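Local coordinates for lipoprotein (Mycoplasma mycoides subsp. capri, PDB 7ADK), which probably cleaves proteins as a Mycoplasma peptidase of the PA clan, the clan of the chymotrypsin-like proteases, at residues D222-A225 with D230-Y233; F240-Y245 with S529-A534; K521-E526 with F800-L805. All coordinates share one frame; numbering follows the deposited sequence.

Contact 1: D222-A225 with D230-Y233; sequences DQAA and DTYY
Q223 and T231 make the polar half of this contact: the side-chain oxygen OE1 of Q223 takes the backbone N-H of T231, with OE1 to N 2.9 Å, in a weak bond bent to 128° at the hydrogen. The glutamine reaches that far because CG stands anti to its own N (chi1 -160°) and the chain beyond runs out extended. Q223 is buried. Next to it is the apolar part. Methyl CG2 of T231 sits against the helix backbone, 3.6 Å from A224 CA, and 3.9 Å from A224 CB. Together these touches close a fold-back: the loop that leaves helix 220-226 turns round and lies against the helix it has just left. T231 sits at the bend with a positive phi of 52°, and its OG1 bonds the preceding carbonyl, D230 O, at 2.7 Å, from above the carbonyl plane. D230 itself turns away from helix 220-226 into packing with F716 and I717 of helix 715-719. The contact is looser toward Y232, whose OH is 4.7 Å from A224 CB, too far for a contact; its ring stacks on F220 instead. On the partly exposed helix side, A224 O accepts a hydrogen bond from N197, and D222 OD2 one from N184.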
ATOM      1  N   ASP B 222     -20.073  34.653 -17.065  1.00 86.62           N
ATOM      2  CA  ASP B 222     -19.195  33.702 -16.382  1.00 86.62           C
ATOM      3  C   ASP B 222     -19.949  32.391 -16.159  1.00 86.62           C
ATOM      4  O   ASP B 222     -19.479  31.318 -16.513  1.00 86.62           O
ATOM      5  CB  ASP B 222     -18.687  34.221 -15.030  1.00 86.62           C
ATOM      6  CG  ASP B 222     -17.783  35.452 -15.040  1.00 86.62           C
ATOM      7  OD1 ASP B 222     -17.399  35.955 -16.120  1.00 86.62           O
ATOM      8  OD2 ASP B 222     -17.439  35.904 -13.929  1.00 86.62           O
ATOM      9  N   GLN B 223     -21.168  32.476 -15.642  1.00 85.48           N
ATOM     10  CA  GLN B 223     -22.026  31.345 -15.306  1.00 85.48           C
ATOM     11  C   GLN B 223     -22.323  30.447 -16.509  1.00 85.48           C
ATOM     12  O   GLN B 223     -22.450  29.240 -16.355  1.00 85.48           O
ATOM     13  CB  GLN B 223     -23.326  31.888 -14.697  1.00 85.48           C
ATOM     14  CG  GLN B 223     -24.045  30.835 -13.886  1.00 85.48           C
ATOM     15  CD  GLN B 223     -25.525  31.089 -13.744  1.00 85.48           C
ATOM     16  OE1 GLN B 223     -26.342  30.340 -14.239  1.00 85.48           O
ATOM     17  NE2 GLN B 223     -25.934  32.155 -13.111  1.00 85.48           N
ATOM     18  N   ALA B 224     -22.370  31.004 -17.717  1.00 86.21           N
ATOM     19  CA  ALA B 224     -22.520  30.253 -18.953  1.00 86.21           C
ATOM     20  C   ALA B 224     -21.322  29.341 -19.263  1.00 86.21           C
ATOM     21  O   ALA B 224     -21.463  28.463 -20.114  1.00 86.21           O
ATOM     22  CB  ALA B 224     -22.779  31.245 -20.076  1.00 86.21           C
ATOM     23  N   ALA B 225     -20.178  29.514 -18.595  1.00 84.33           N
ATOM     24  CA  ALA B 225     -18.963  28.721 -18.787  1.00 84.33           C
ATOM     25  C   ALA B 225     -18.334  28.120 -17.508  1.00 84.33           C
ATOM     26  O   ALA B 225     -17.634  27.124 -17.652  1.00 84.33           O
ATOM     27  CB  ALA B 225     -17.955  29.591 -19.541  1.00 84.33           C
ATOM     28  N   ASP B 230     -27.441  26.420 -15.558  1.00 82.75           N
ATOM     29  CA  ASP B 230     -28.713  26.727 -16.230  1.00 82.75           C
ATOM     30  C   ASP B 230     -28.865  28.163 -16.750  1.00 82.75           C
ATOM     31  O   ASP B 230     -29.639  28.389 -17.681  1.00 82.75           O
ATOM     32  CB  ASP B 230     -29.916  26.386 -15.340  1.00 82.75           C
ATOM     33  CG  ASP B 230     -30.299  24.911 -15.433  1.00 82.75           C
ATOM     34  OD1 ASP B 230     -29.385  24.075 -15.581  1.00 82.75           O
ATOM     35  OD2 ASP B 230     -31.508  24.604 -15.419  1.00 82.75           O
ATOM     36  N   THR B 231     -28.130  29.150 -16.226  1.00 85.17           N
ATOM     37  CA  THR B 231     -28.207  30.536 -16.718  1.00 85.17           C
ATOM     38  C   THR B 231     -29.659  31.058 -16.761  1.00 85.17           C
ATOM     39  O   THR B 231     -30.318  31.158 -15.731  1.00 85.17           O
ATOM     40  CB  THR B 231     -27.413  30.711 -18.034  1.00 85.17           C
ATOM     41  OG1 THR B 231     -27.940  29.938 -19.090  1.00 85.17           O
ATOM     42  CG2 THR B 231     -25.947  30.352 -17.910  1.00 85.17           C
ATOM     43  N   TYR B 232     -30.137  31.428 -17.944  1.00 93.65           N
ATOM     44  CA  TYR B 232     -31.319  32.245 -18.176  1.00 93.65           C
ATOM     45  C   TYR B 232     -31.836  31.967 -19.598  1.00 93.65           C
ATOM     46  O   TYR B 232     -31.064  31.595 -20.483  1.00 93.65           O
ATOM     47  CB  TYR B 232     -30.883  33.709 -17.984  1.00 93.65           C
ATOM     48  CG  TYR B 232     -29.559  34.075 -18.649  1.00 93.65           C
ATOM     49  CD1 TYR B 232     -29.488  34.266 -20.038  1.00 93.65           C
ATOM     50  CD2 TYR B 232     -28.381  34.122 -17.884  1.00 93.65           C
ATOM     51  CE1 TYR B 232     -28.250  34.498 -20.664  1.00 93.65           C
ATOM     52  CE2 TYR B 232     -27.141  34.332 -18.509  1.00 93.65           C
ATOM     53  CZ  TYR B 232     -27.073  34.546 -19.892  1.00 93.65           C
ATOM     54  OH  TYR B 232     -25.866  34.760 -20.474  1.00 93.65           O
ATOM     55  N   TYR B 233     -33.128  32.166 -19.857  1.00102.02           N
ATOM     56  CA  TYR B 233     -33.657  32.263 -21.224  1.00102.02           C
ATOM     57  C   TYR B 233     -34.843  33.225 -21.232  1.00102.02           C
ATOM     58  O   TYR B 233     -35.764  33.085 -20.428  1.00102.02           O
ATOM     59  CB  TYR B 233     -34.038  30.889 -21.783  1.00102.02           C
ATOM     60  CG  TYR B 233     -34.493  30.944 -23.226  1.00102.02           C
ATOM     61  CD1 TYR B 233     -33.536  31.042 -24.252  1.00102.02           C
ATOM     62  CD2 TYR B 233     -35.865  30.956 -23.542  1.00102.02           C
ATOM     63  CE1 TYR B 233     -33.956  31.126 -25.593  1.00102.02           C
ATOM     64  CE2 TYR B 233     -36.284  31.046 -24.884  1.00102.02           C
ATOM     65  CZ  TYR B 233     -35.330  31.121 -25.915  1.00102.02           C
ATOM     66  OH  TYR B 233     -35.721  31.193 -27.211  1.00102.02           O
TER

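Contact 2: F240-Y245 with S529-A534; sequences FTLPVY and SKYNGA
L242 holds CG anti to its backbone N (chi1 175°), which sends methyl CD2 toward segment 529-534, while Y531 swings its ring beside its own N (chi1 -55°) and out to meet it. Methyl CD2 of L242 lies 3.7 Å from Y531 CE2, with Y531 CD2 next at 4.0 Å, approaching the ring obliquely.

Further out, V244 closes round the end of the tyrosine. With its CG2 also anti to the backbone N, it turns CB and both methyls to the hydroxyl: Y531 OH lies 3.6 Å from both V244 CB and V244 CG2, and 3.8 Å from V244 CG1.

Within its own segment Y531 is covered by its neighbour, K530 CG standing 4.2 Å above the ring plane over the centre. The same ring meets F741 of strand 737-747 edge-to-face, and the carbonyl of Y531 accepts a hydrogen bond from K521 NZ, which also donates to A534 O. The contact thus fastens a loop from the N-terminal part of the chain onto the loop leading into strand 535-537, part of a mixed sheet in the PA-clan peptidase. L242 is buried against F716 and Q527, whereas V244 is exposed, so the contact runs from a buried end at the leucine to an exposed one at the valine.

Every touch between the two segments is carbon against carbon or carbon against the phenol oxygen. The fit therefore rests on shape and removal of apolar surface from water, without directional polar bonds between the two segments.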
ATOM      1  N   PHE B 240     -35.701  27.864 -19.098  1.00 89.86           N
ATOM      2  CA  PHE B 240     -34.356  27.384 -18.773  1.00 89.86           C
ATOM      3  C   PHE B 240     -33.659  26.703 -19.947  1.00 89.86           C
ATOM      4  O   PHE B 240     -34.273  25.923 -20.670  1.00 89.86           O
ATOM      5  CB  PHE B 240     -34.416  26.331 -17.665  1.00 89.86           C
ATOM      6  CG  PHE B 240     -34.531  26.751 -16.226  1.00 89.86           C
ATOM      7  CD1 PHE B 240     -34.124  28.026 -15.809  1.00 89.86           C
ATOM      8  CD2 PHE B 240     -34.869  25.776 -15.276  1.00 89.86           C
ATOM      9  CE1 PHE B 240     -34.021  28.298 -14.445  1.00 89.86           C
ATOM     10  CE2 PHE B 240     -34.762  26.050 -13.911  1.00 89.86           C
ATOM     11  CZ  PHE B 240     -34.302  27.307 -13.503  1.00 89.86           C
ATOM     12  N   THR B 241     -32.345  26.873 -20.058  1.00 87.64           N
ATOM     13  CA  THR B 241     -31.502  26.101 -20.980  1.00 87.64           C
ATOM     14  C   THR B 241     -30.600  25.154 -20.190  1.00 87.64           C
ATOM     15  O   THR B 241     -29.736  25.601 -19.443  1.00 87.64           O
ATOM     16  CB  THR B 241     -30.660  27.034 -21.859  1.00 87.64           C
ATOM     17  OG1 THR B 241     -31.492  27.890 -22.600  1.00 87.64           O
ATOM     18  CG2 THR B 241     -29.819  26.267 -22.865  1.00 87.64           C
ATOM     19  N   LEU B 242     -30.749  23.846 -20.397  1.00 83.21           N
ATOM     20  CA  LEU B 242     -29.909  22.790 -19.832  1.00 83.21           C
ATOM     21  C   LEU B 242     -28.904  22.327 -20.903  1.00 83.21           C
ATOM     22  O   LEU B 242     -29.342  21.944 -21.986  1.00 83.21           O
ATOM     23  CB  LEU B 242     -30.833  21.665 -19.351  1.00 83.21           C
ATOM     24  CG  LEU B 242     -30.095  20.420 -18.839  1.00 83.21           C
ATOM     25  CD1 LEU B 242     -30.755  19.914 -17.565  1.00 83.21           C
ATOM     26  CD2 LEU B 242     -30.116  19.289 -19.859  1.00 83.21           C
ATOM     27  N   PRO B 243     -27.587  22.401 -20.676  1.00 86.54           N
ATOM     28  CA  PRO B 243     -26.566  22.172 -21.704  1.00 86.54           C
ATOM     29  C   PRO B 243     -26.026  20.734 -21.766  1.00 86.54           C
ATOM     30  O   PRO B 243     -26.035  20.017 -20.770  1.00 86.54           O
ATOM     31  CB  PRO B 243     -25.448  23.133 -21.340  1.00 86.54           C
ATOM     32  CG  PRO B 243     -25.494  23.070 -19.828  1.00 86.54           C
ATOM     33  CD  PRO B 243     -26.975  22.986 -19.505  1.00 86.54           C
ATOM     34  N   VAL B 244     -25.471  20.342 -22.916  1.00 91.30           N
ATOM     35  CA  VAL B 244     -24.905  18.999 -23.164  1.00 91.30           C
ATOM     36  C   VAL B 244     -23.677  19.006 -24.101  1.00 91.30           C
ATOM     37  O   VAL B 244     -23.095  17.966 -24.401  1.00 91.30           O
ATOM     38  CB  VAL B 244     -26.034  18.071 -23.649  1.00 91.30           C
ATOM     39  CG1 VAL B 244     -26.467  18.387 -25.078  1.00 91.30           C
ATOM     40  CG2 VAL B 244     -25.712  16.584 -23.520  1.00 91.30           C
ATOM     41  N   TYR B 245     -23.247  20.178 -24.568  1.00 95.21           N
ATOM     42  CA  TYR B 245     -22.242  20.345 -25.623  1.00 95.21           C
ATOM     43  C   TYR B 245     -20.767  20.148 -25.186  1.00 95.21           C
ATOM     44  O   TYR B 245     -19.882  20.895 -25.619  1.00 95.21           O
ATOM     45  CB  TYR B 245     -22.479  21.708 -26.273  1.00 95.21           C
ATOM     46  N   SER B 529     -38.226  18.858 -25.510  1.00 95.40           N
ATOM     47  CA  SER B 529     -38.398  18.014 -26.695  1.00 95.40           C
ATOM     48  C   SER B 529     -37.495  16.773 -26.647  1.00 95.40           C
ATOM     49  O   SER B 529     -37.978  15.665 -26.870  1.00 95.40           O
ATOM     50  CB  SER B 529     -38.149  18.829 -27.965  1.00 95.40           C
ATOM     51  OG  SER B 529     -36.864  19.412 -27.969  1.00 95.40           O
ATOM     52  N   LYS B 530     -36.205  16.916 -26.302  1.00 91.63           N
ATOM     53  CA  LYS B 530     -35.263  15.800 -26.129  1.00 91.63           C
ATOM     54  C   LYS B 530     -35.443  15.071 -24.793  1.00 91.63           C
ATOM     55  O   LYS B 530     -35.617  13.858 -24.777  1.00 91.63           O
ATOM     56  CB  LYS B 530     -33.824  16.293 -26.326  1.00 91.63           C
ATOM     57  CG  LYS B 530     -32.838  15.119 -26.284  1.00 91.63           C
ATOM     58  CD  LYS B 530     -31.399  15.546 -26.585  1.00 91.63           C
ATOM     59  CE  LYS B 530     -30.493  14.320 -26.474  1.00 91.63           C
ATOM     60  NZ  LYS B 530     -29.073  14.634 -26.729  1.00 91.63           N
ATOM     61  N   TYR B 531     -35.423  15.797 -23.682  1.00 89.56           N
ATOM     62  CA  TYR B 531     -35.505  15.248 -22.319  1.00 89.56           C
ATOM     63  C   TYR B 531     -36.946  15.031 -21.828  1.00 89.56           C
ATOM     64  O   TYR B 531     -37.282  15.263 -20.662  1.00 89.56           O
ATOM     65  CB  TYR B 531     -34.651  16.108 -21.391  1.00 89.56           C
ATOM     66  CG  TYR B 531     -33.224  16.238 -21.878  1.00 89.56           C
ATOM     67  CD1 TYR B 531     -32.386  15.112 -21.871  1.00 89.56           C
ATOM     68  CD2 TYR B 531     -32.742  17.474 -22.351  1.00 89.56           C
ATOM     69  CE1 TYR B 531     -31.073  15.213 -22.360  1.00 89.56           C
ATOM     70  CE2 TYR B 531     -31.424  17.582 -22.824  1.00 89.56           C
ATOM     71  CZ  TYR B 531     -30.588  16.447 -22.828  1.00 89.56           C
ATOM     72  OH  TYR B 531     -29.318  16.544 -23.289  1.00 89.56           O
ATOM     73  N   ASN B 532     -37.821  14.591 -22.741  1.00 94.18           N
ATOM     74  CA  ASN B 532     -39.184  14.180 -22.449  1.00 94.18           C
ATOM     75  C   ASN B 532     -39.203  12.975 -21.493  1.00 94.18           C
ATOM     76  O   ASN B 532     -38.364  12.080 -21.578  1.00 94.18           O
ATOM     77  CB  ASN B 532     -39.887  13.870 -23.780  1.00 94.18           C
ATOM     78  CG  ASN B 532     -41.364  13.578 -23.614  1.00 94.18           C
ATOM     79  OD1 ASN B 532     -42.074  14.208 -22.848  1.00 94.18           O
ATOM     80  ND2 ASN B 532     -41.877  12.602 -24.307  1.00 94.18           N
ATOM     81  N   GLY B 533     -40.151  12.948 -20.563  1.00 90.70           N
ATOM     82  CA  GLY B 533     -40.336  11.875 -19.582  1.00 90.70           C
ATOM     83  C   GLY B 533     -39.293  11.797 -18.461  1.00 90.70           C
ATOM     84  O   GLY B 533     -39.629  11.337 -17.374  1.00 90.70           O
ATOM     85  N   ALA B 534     -38.069  12.289 -18.673  1.00 84.54           N
ATOM     86  CA  ALA B 534     -36.999  12.330 -17.675  1.00 84.54           C
ATOM     87  C   ALA B 534     -37.405  13.097 -16.408  1.00 84.54           C
ATOM     88  O   ALA B 534     -37.978  14.183 -16.498  1.00 84.54           O
ATOM     89  CB  ALA B 534     -35.744  12.925 -18.301  1.00 84.54           C
TER

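Contact 3: K521-E526 with F800-L805; sequences KLLDSE and FGDYKL
L523 presses its two methyls against D802 and Y803, the last two residues of a type II' beta turn that runs from F800 to Y803 with G801 at its second position. The leucine, which ends the 3-10 turn 521-523, crosses both partners at about a right angle, so its branched end meets the beginnings of their side chains rather than running alongside them. Its CG lies beside the backbone N (chi1 -48°), and the fork opens over the turn: CD2 goes to D802 CB at 3.9 Å, while CD1 lies 3.8 Å from Y803 N and 3.9 Å from Y803 CB.

Toward the aromatic ring of Y803 the leucine comes in at the edge, near the ring plane, and leaves the faces alone. The ring instead meets F240, their planes at about 55°, and packs on I717 and Y743. Its hydroxyl is directed elsewhere and hydrogen-bonds D714 OD2. D802, exposed to solvent, offers its CB to the leucine.

The turn is closed by its own backbone bond, Y803 N to F800 O at 3.2 Å.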
ATOM      1  N   LYS B 521     -39.047  20.552 -14.261  1.00 87.40           N
ATOM      2  CA  LYS B 521     -39.034  20.095 -15.667  1.00 87.40           C
ATOM      3  C   LYS B 521     -39.930  20.924 -16.603  1.00 87.40           C
ATOM      4  O   LYS B 521     -39.552  21.209 -17.735  1.00 87.40           O
ATOM      5  CB  LYS B 521     -39.419  18.611 -15.725  1.00 87.40           C
ATOM      6  CG  LYS B 521     -38.304  17.644 -15.296  1.00 87.40           C
ATOM      7  CD  LYS B 521     -37.056  17.618 -16.191  1.00 87.40           C
ATOM      8  CE  LYS B 521     -37.289  17.584 -17.715  1.00 87.40           C
ATOM      9  NZ  LYS B 521     -38.101  16.431 -18.179  1.00 87.40           N
ATOM     10  N   LEU B 522     -41.074  21.395 -16.111  1.00 87.30           N
ATOM     11  CA  LEU B 522     -41.965  22.340 -16.794  1.00 87.30           C
ATOM     12  C   LEU B 522     -41.335  23.730 -17.069  1.00 87.30           C
ATOM     13  O   LEU B 522     -41.947  24.552 -17.746  1.00 87.30           O
ATOM     14  CB  LEU B 522     -43.290  22.420 -16.012  1.00 87.30           C
ATOM     15  CG  LEU B 522     -43.201  23.085 -14.623  1.00 87.30           C
ATOM     16  CD1 LEU B 522     -43.732  24.511 -14.612  1.00 87.30           C
ATOM     17  CD2 LEU B 522     -44.008  22.314 -13.589  1.00 87.30           C
ATOM     18  N   LEU B 523     -40.127  23.997 -16.547  1.00 88.13           N
ATOM     19  CA  LEU B 523     -39.357  25.229 -16.759  1.00 88.13           C
ATOM     20  C   LEU B 523     -38.313  25.122 -17.882  1.00 88.13           C
ATOM     21  O   LEU B 523     -37.775  26.141 -18.291  1.00 88.13           O
ATOM     22  CB  LEU B 523     -38.718  25.690 -15.429  1.00 88.13           C
ATOM     23  CG  LEU B 523     -39.650  25.715 -14.206  1.00 88.13           C
ATOM     24  CD1 LEU B 523     -38.876  26.117 -12.958  1.00 88.13           C
ATOM     25  CD2 LEU B 523     -40.824  26.665 -14.391  1.00 88.13           C
ATOM     26  N   ASP B 524     -38.008  23.939 -18.421  1.00 90.64           N
ATOM     27  CA  ASP B 524     -37.106  23.791 -19.576  1.00 90.64           C
ATOM     28  C   ASP B 524     -37.688  24.430 -20.859  1.00 90.64           C
ATOM     29  O   ASP B 524     -38.826  24.153 -21.225  1.00 90.64           O
ATOM     30  CB  ASP B 524     -36.798  22.302 -19.807  1.00 90.64           C
ATOM     31  CG  ASP B 524     -35.791  21.687 -18.824  1.00 90.64           C
ATOM     32  OD1 ASP B 524     -34.667  22.221 -18.704  1.00 90.64           O
ATOM     33  OD2 ASP B 524     -36.077  20.615 -18.246  1.00 90.64           O
ATOM     34  N   SER B 525     -36.912  25.272 -21.556  1.00 93.68           N
ATOM     35  CA  SER B 525     -37.391  26.096 -22.683  1.00 93.68           C
ATOM     36  C   SER B 525     -37.835  25.284 -23.900  1.00 93.68           C
ATOM     37  O   SER B 525     -38.961  25.415 -24.376  1.00 93.68           O
ATOM     38  CB  SER B 525     -36.302  27.059 -23.173  1.00 93.68           C
ATOM     39  OG  SER B 525     -35.999  28.044 -22.219  1.00 93.68           O
ATOM     40  N   GLU B 526     -36.923  24.479 -24.439  1.00 96.10           N
ATOM     41  CA  GLU B 526     -37.073  23.792 -25.730  1.00 96.10           C
ATOM     42  C   GLU B 526     -36.476  22.382 -25.707  1.00 96.10           C
ATOM     43  O   GLU B 526     -37.048  21.473 -26.305  1.00 96.10           O
ATOM     44  CB  GLU B 526     -36.467  24.675 -26.831  1.00 96.10           C
ATOM     45  CG  GLU B 526     -36.470  24.056 -28.236  1.00 96.10           C
ATOM     46  CD  GLU B 526     -35.215  23.243 -28.594  1.00 96.10           C
ATOM     47  OE1 GLU B 526     -34.286  23.119 -27.779  1.00 96.10           O
ATOM     48  OE2 GLU B 526     -35.104  22.804 -29.760  1.00 96.10           O
ATOM     49  N   PHE B 800     -34.043  32.960 -11.603  1.00 76.69           N
ATOM     50  CA  PHE B 800     -34.240  31.720 -12.344  1.00 76.69           C
ATOM     51  C   PHE B 800     -35.730  31.505 -12.697  1.00 76.69           C
ATOM     52  O   PHE B 800     -36.203  30.375 -12.772  1.00 76.69           O
ATOM     53  CB  PHE B 800     -33.623  30.571 -11.524  1.00 76.69           C
ATOM     54  CG  PHE B 800     -32.106  30.586 -11.392  1.00 76.69           C
ATOM     55  CD1 PHE B 800     -31.500  30.855 -10.154  1.00 76.69           C
ATOM     56  CD2 PHE B 800     -31.289  30.346 -12.510  1.00 76.69           C
ATOM     57  CE1 PHE B 800     -30.103  30.899 -10.027  1.00 76.69           C
ATOM     58  CE2 PHE B 800     -29.890  30.391 -12.392  1.00 76.69           C
ATOM     59  CZ  PHE B 800     -29.297  30.677 -11.157  1.00 76.69           C
ATOM     60  N   GLY B 801     -36.508  32.575 -12.876  1.00 78.92           N
ATOM     61  CA  GLY B 801     -37.918  32.497 -13.248  1.00 78.92           C
ATOM     62  C   GLY B 801     -38.793  31.993 -12.111  1.00 78.92           C
ATOM     63  O   GLY B 801     -38.804  32.577 -11.031  1.00 78.92           O
ATOM     64  N   ASP B 802     -39.538  30.912 -12.333  1.00 79.59           N
ATOM     65  CA  ASP B 802     -40.370  30.260 -11.303  1.00 79.59           C
ATOM     66  C   ASP B 802     -39.579  29.254 -10.425  1.00 79.59           C
ATOM     67  O   ASP B 802     -40.136  28.624  -9.522  1.00 79.59           O
ATOM     68  CB  ASP B 802     -41.580  29.595 -11.981  1.00 79.59           C
ATOM     69  CG  ASP B 802     -42.698  29.182 -11.015  1.00 79.59           C
ATOM     70  OD1 ASP B 802     -42.952  29.901 -10.022  1.00 79.59           O
ATOM     71  OD2 ASP B 802     -43.376  28.162 -11.274  1.00 79.59           O
ATOM     72  N   TYR B 803     -38.277  29.078 -10.663  1.00 73.73           N
ATOM     73  CA  TYR B 803     -37.427  28.100  -9.974  1.00 73.73           C
ATOM     74  C   TYR B 803     -37.022  28.502  -8.545  1.00 73.73           C
ATOM     75  O   TYR B 803     -36.744  29.660  -8.239  1.00 73.73           O
ATOM     76  CB  TYR B 803     -36.181  27.834 -10.806  1.00 73.73           C
ATOM     77  CG  TYR B 803     -35.247  26.805 -10.208  1.00 73.73           C
ATOM     78  CD1 TYR B 803     -35.605  25.450 -10.243  1.00 73.73           C
ATOM     79  CD2 TYR B 803     -34.054  27.212  -9.566  1.00 73.73           C
ATOM     80  CE1 TYR B 803     -34.799  24.499  -9.601  1.00 73.73           C
ATOM     81  CE2 TYR B 803     -33.245  26.258  -8.940  1.00 73.73           C
ATOM     82  CZ  TYR B 803     -33.629  24.905  -8.933  1.00 73.73           C
ATOM     83  OH  TYR B 803     -32.884  23.986  -8.280  1.00 73.73           O
ATOM     84  N   LYS B 804     -36.886  27.490  -7.682  1.00 73.47           N
ATOM     85  CA  LYS B 804     -36.467  27.551  -6.281  1.00 73.47           C
ATOM     86  C   LYS B 804     -35.719  26.266  -5.905  1.00 73.47           C
ATOM     87  O   LYS B 804     -35.970  25.231  -6.504  1.00 73.47           O
ATOM     88  CB  LYS B 804     -37.694  27.829  -5.400  1.00 73.47           C
ATOM     89  CG  LYS B 804     -38.920  26.914  -5.608  1.00 73.47           C
ATOM     90  CD  LYS B 804     -40.211  27.600  -5.139  1.00 73.47           C
ATOM     91  CE  LYS B 804     -40.677  28.681  -6.133  1.00 73.47           C
ATOM     92  NZ  LYS B 804     -41.626  29.643  -5.537  1.00 73.47           N
ATOM     93  N   LEU B 805     -34.821  26.312  -4.917  1.00 67.51           N
ATOM     94  CA  LEU B 805     -34.049  25.122  -4.507  1.00 67.51           C
ATOM     95  C   LEU B 805     -34.958  24.006  -3.957  1.00 67.51           C
ATOM     96  O   LEU B 805     -34.629  22.831  -4.072  1.00 67.51           O
ATOM     97  CB  LEU B 805     -32.935  25.522  -3.517  1.00 67.51           C
ATOM     98  CG  LEU B 805     -32.275  24.371  -2.720  1.00 67.51           C
ATOM     99  CD1 LEU B 805     -31.521  23.384  -3.596  1.00 67.51           C
ATOM    100  CD2 LEU B 805     -31.281  24.922  -1.720  1.00 67.51           C
TER

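In the fold
Contact 1 closes first along the chain, and contacts 2 and 3 then interlock: 240-245, 521-526, 529-534, 800-805. Their centres lie about 12 to 15 Å apart, on the same side of the chain's centre and about 23 to 27 Å from it. F240 ties the set together: its ring packs on D230 of contact 1, and F240 O probably accepts a hydrogen bond from S525 N of contact 3 (2.9 Å). F800 reaches contact 1 at T231. All three lean on helix 715-719, through F716 or I717. The loop after helix 220-226 is thus bound to the loops next to the mixed sheet.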